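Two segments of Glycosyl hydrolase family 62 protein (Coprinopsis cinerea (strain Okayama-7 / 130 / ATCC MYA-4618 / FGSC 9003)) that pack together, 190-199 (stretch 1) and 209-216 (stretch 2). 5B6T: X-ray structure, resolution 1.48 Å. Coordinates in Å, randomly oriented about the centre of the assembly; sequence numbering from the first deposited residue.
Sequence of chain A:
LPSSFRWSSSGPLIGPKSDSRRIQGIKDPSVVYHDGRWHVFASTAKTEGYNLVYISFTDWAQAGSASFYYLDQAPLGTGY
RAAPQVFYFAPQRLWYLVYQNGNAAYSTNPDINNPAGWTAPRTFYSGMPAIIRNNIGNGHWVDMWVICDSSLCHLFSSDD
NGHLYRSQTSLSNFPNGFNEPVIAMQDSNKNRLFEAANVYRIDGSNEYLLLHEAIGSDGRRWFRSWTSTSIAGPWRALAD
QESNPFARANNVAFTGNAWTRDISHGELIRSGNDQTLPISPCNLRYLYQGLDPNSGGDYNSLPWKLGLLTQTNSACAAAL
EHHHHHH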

# COMPACT_ATOMS: atom_id res chain seq x y z
N LYS A 190 5.24 6.38 18.02
CA LYS A 190 4.44 5.71 17.00
C LYS A 190 4.20 6.58 15.77
O LYS A 190 4.08 6.05 14.66
CB LYS A 190 3.10 5.23 17.57
CG LYS A 190 2.18 6.35 18.00
CD LYS A 190 0.91 5.80 18.67
CE LYS A 190 -0.08 6.91 18.97
NZ LYS A 190 -1.35 6.37 19.54
N ASN A 191 4.17 7.89 15.93
CA ASN A 191 3.94 8.77 14.78
C ASN A 191 5.08 8.71 13.76
O ASN A 191 4.85 8.98 12.61
CB ASN A 191 3.73 10.21 15.25
CG ASN A 191 2.33 10.45 15.80
OD1 ASN A 191 1.51 9.55 15.89
ND2 ASN A 191 2.06 11.70 16.14
N ARG A 192 6.28 8.36 14.19
CA ARG A 192 7.43 8.29 13.29
C ARG A 192 7.41 7.03 12.42
O ARG A 192 8.07 7.00 11.37
CB ARG A 192 8.74 8.32 14.07
CG ARG A 192 9.02 9.62 14.79
CD ARG A 192 9.45 10.70 13.83
NE ARG A 192 10.80 10.46 13.31
CZ ARG A 192 11.46 11.24 12.44
NH1 ARG A 192 10.91 12.34 11.91
NH2 ARG A 192 12.68 10.87 12.09
N LEU A 193 6.65 6.02 12.82
CA LEU A 193 6.62 4.74 12.09
C LEU A 193 5.22 4.17 12.24
O LEU A 193 4.97 3.22 12.99
CB LEU A 193 7.70 3.81 12.64
CG LEU A 193 8.04 2.60 11.77
CD1 LEU A 193 8.89 3.01 10.58
CD2 LEU A 193 8.75 1.52 12.59
N PHE A 194 4.28 4.80 11.54
CA PHE A 194 2.87 4.65 11.90
C PHE A 194 2.16 3.50 11.20
O PHE A 194 1.65 2.60 11.86
CB PHE A 194 2.13 5.97 11.72
CG PHE A 194 0.77 5.96 12.36
CD1 PHE A 194 0.64 5.85 13.73
CD2 PHE A 194 -0.37 6.08 11.60
CE1 PHE A 194 -0.63 5.82 14.32
CE2 PHE A 194 -1.62 6.08 12.17
CZ PHE A 194 -1.76 5.94 13.53
N GLU A 195 2.11 3.51 9.88
CA GLU A 195 1.45 2.40 9.17
C GLU A 195 1.85 2.43 7.70
O GLU A 195 2.78 3.16 7.32
CB GLU A 195 -0.07 2.53 9.33
CG GLU A 195 -0.66 3.81 8.76
CD GLU A 195 -2.10 4.10 9.16
OE1 GLU A 195 -2.77 3.33 9.85
OE2 GLU A 195 -2.66 5.15 8.74
N ALA A 196 1.23 1.57 6.90
CA ALA A 196 1.31 1.63 5.44
C ALA A 196 2.72 1.44 4.91
O ALA A 196 3.22 2.24 4.11
CB ALA A 196 0.70 2.93 4.93
N ALA A 197 3.30 0.30 5.23
CA ALA A 197 4.57 -0.10 4.63
C ALA A 197 4.42 -0.45 3.13
O ALA A 197 3.41 -0.95 2.68
CB ALA A 197 5.17 -1.29 5.37
N ASN A 198 5.48 -0.14 2.37
CA ASN A 198 5.75 -0.77 1.07
C ASN A 198 7.16 -1.31 1.11
O ASN A 198 8.07 -0.69 1.68
CB ASN A 198 5.70 0.21 -0.12
CG ASN A 198 4.42 1.01 -0.23
OD1 ASN A 198 4.44 2.23 -0.02
ND2 ASN A 198 3.33 0.38 -0.64
N VAL A 199 7.34 -2.48 0.52
CA VAL A 199 8.66 -3.10 0.40
C VAL A 199 8.85 -3.62 -1.03
O VAL A 199 8.04 -4.39 -1.52
CB VAL A 199 8.89 -4.22 1.43
CG1 VAL A 199 10.37 -4.61 1.43
CG2 VAL A 199 8.45 -3.76 2.79
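Stretch 2 (209-216) LLLHEAIG

Stretch 2 lies beside stretch 1 as an antiparallel β-strand neighbour, paired through backbone hydrogen bonds that a β-bulge interrupts and supplemented by two CH-pi contacts, Leu 193 over the His 212 ring and Ile 215 over the Phe 194 ring. Residues 209-215 are extended throughout, and their axis runs at 168° to that of strand 195-199, with a closest approach of 4.6 Å.

At the regular end, Asn 198 and Leu 211 form a hydrogen-bonded pair: Asn 198 N gives to Leu 211 O at 2.9 Å, and Leu 211 N gives to Asn 198 O at 2.8 Å. Val 199 faces Leu 210 in the next, non-hydrogen-bonded pair, where Val 199 CG2 meets Leu 210 CD1 at 3.8 Å.

Between the Asn 198-Leu 211 and Glu 195-Glu 213 pairs the register slips by one residue. Stretch 1 takes up the extra residue where Ala 196 has positive phi and psi (62/60), a conformation unlike that of the extended residues around it. Beyond the bulge, Glu 213 N donates to Glu 195 O at 2.9 Å, while Glu 213 O accepts from Phe 194 N at 2.9 Å and only weakly from Glu 195 N at 3.5 Å. The Glu 195 and Glu 213 side chains share a sheet face; Glu 195 OE2 and Glu 213 OE1 stand 4.4 Å apart, and one water lies 2.7 Å from Glu 195 OE2 and 2.7 Å from Glu 213 OE1, bridging the two carboxylates.

The His 212 ring lies between Leu 193 CD1, 3.7 Å from the ring centroid, and Ala 197 N over the opposite face. His 212 ND1 donates to Glu 213 O of its own strand at 3.1 Å, while the ring packs against stretch 1.

Past the strand of stretch 1, the pairing continues into the 3-10 segment: Ile 215 N donates to Asn 191 O at 2.8 Å. Ile 215 points toward stretch 1 and sets CD1 over the Phe 194 ring, 3.7 Å from its centroid.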

# COMPACT_ATOMS: atom_id res chain seq x y z
N LEU A 209 13.93 -1.57 -1.09
CA LEU A 209 13.42 -0.26 -0.64
C LEU A 209 12.24 -0.49 0.34
O LEU A 209 11.31 -1.19 0.01
CB LEU A 209 12.93 0.53 -1.84
CG LEU A 209 12.31 1.90 -1.57
CD1 LEU A 209 13.29 2.90 -0.97
CD2 LEU A 209 11.70 2.46 -2.84
N LEU A 210 12.32 0.14 1.52
CA LEU A 210 11.20 0.18 2.48
C LEU A 210 10.66 1.61 2.54
O LEU A 210 11.42 2.55 2.75
CB LEU A 210 11.70 -0.19 3.88
CG LEU A 210 10.73 0.03 5.05
CD1 LEU A 210 9.52 -0.87 4.95
CD2 LEU A 210 11.48 -0.20 6.36
N LEU A 211 9.35 1.76 2.32
CA LEU A 211 8.64 3.01 2.56
C LEU A 211 7.71 2.79 3.71
O LEU A 211 7.20 1.69 3.91
CB LEU A 211 7.79 3.41 1.34
CG LEU A 211 8.53 3.40 -0.01
CD1 LEU A 211 7.58 3.72 -1.16
CD2 LEU A 211 9.76 4.32 0.00
N HIS A 212 7.46 3.83 4.50
CA HIS A 212 6.55 3.67 5.63
C HIS A 212 5.95 5.04 5.93
O HIS A 212 6.66 6.04 5.90
CB HIS A 212 7.32 3.13 6.86
CG HIS A 212 6.50 2.44 7.88
ND1 HIS A 212 5.59 3.09 8.70
CD2 HIS A 212 6.49 1.14 8.26
CE1 HIS A 212 5.03 2.20 9.51
NE2 HIS A 212 5.58 1.02 9.28
N GLU A 213 4.64 5.07 6.19
CA GLU A 213 3.93 6.30 6.51
C GLU A 213 4.19 6.76 7.95
O GLU A 213 4.36 5.92 8.86
CB GLU A 213 2.43 6.14 6.30
CG GLU A 213 1.69 7.46 6.24
CD GLU A 213 0.22 7.33 5.88
OE1 GLU A 213 -0.19 6.32 5.25
OE2 GLU A 213 -0.53 8.31 6.19
N ALA A 214 4.24 8.08 8.11
CA ALA A 214 4.46 8.74 9.39
C ALA A 214 3.49 9.91 9.48
O ALA A 214 2.93 10.36 8.50
CB ALA A 214 5.89 9.25 9.46
N ILE A 215 3.29 10.38 10.71
CA ILE A 215 2.51 11.56 11.00
C ILE A 215 3.50 12.59 11.51
O ILE A 215 4.09 12.40 12.59
CB ILE A 215 1.44 11.28 12.07
CG1 ILE A 215 0.53 10.11 11.67
CG2 ILE A 215 0.64 12.53 12.41
CD1 ILE A 215 -0.41 9.68 12.77
N GLY A 216 3.72 13.65 10.75
CA GLY A 216 4.79 14.60 11.02
C GLY A 216 4.48 15.60 12.12
O GLY A 216 3.37 15.59 12.74
O HOH W 1 3.59 13.59 15.04
O HOH W 2 7.74 5.79 8.80
O HOH W 3 -2.73 5.86 6.12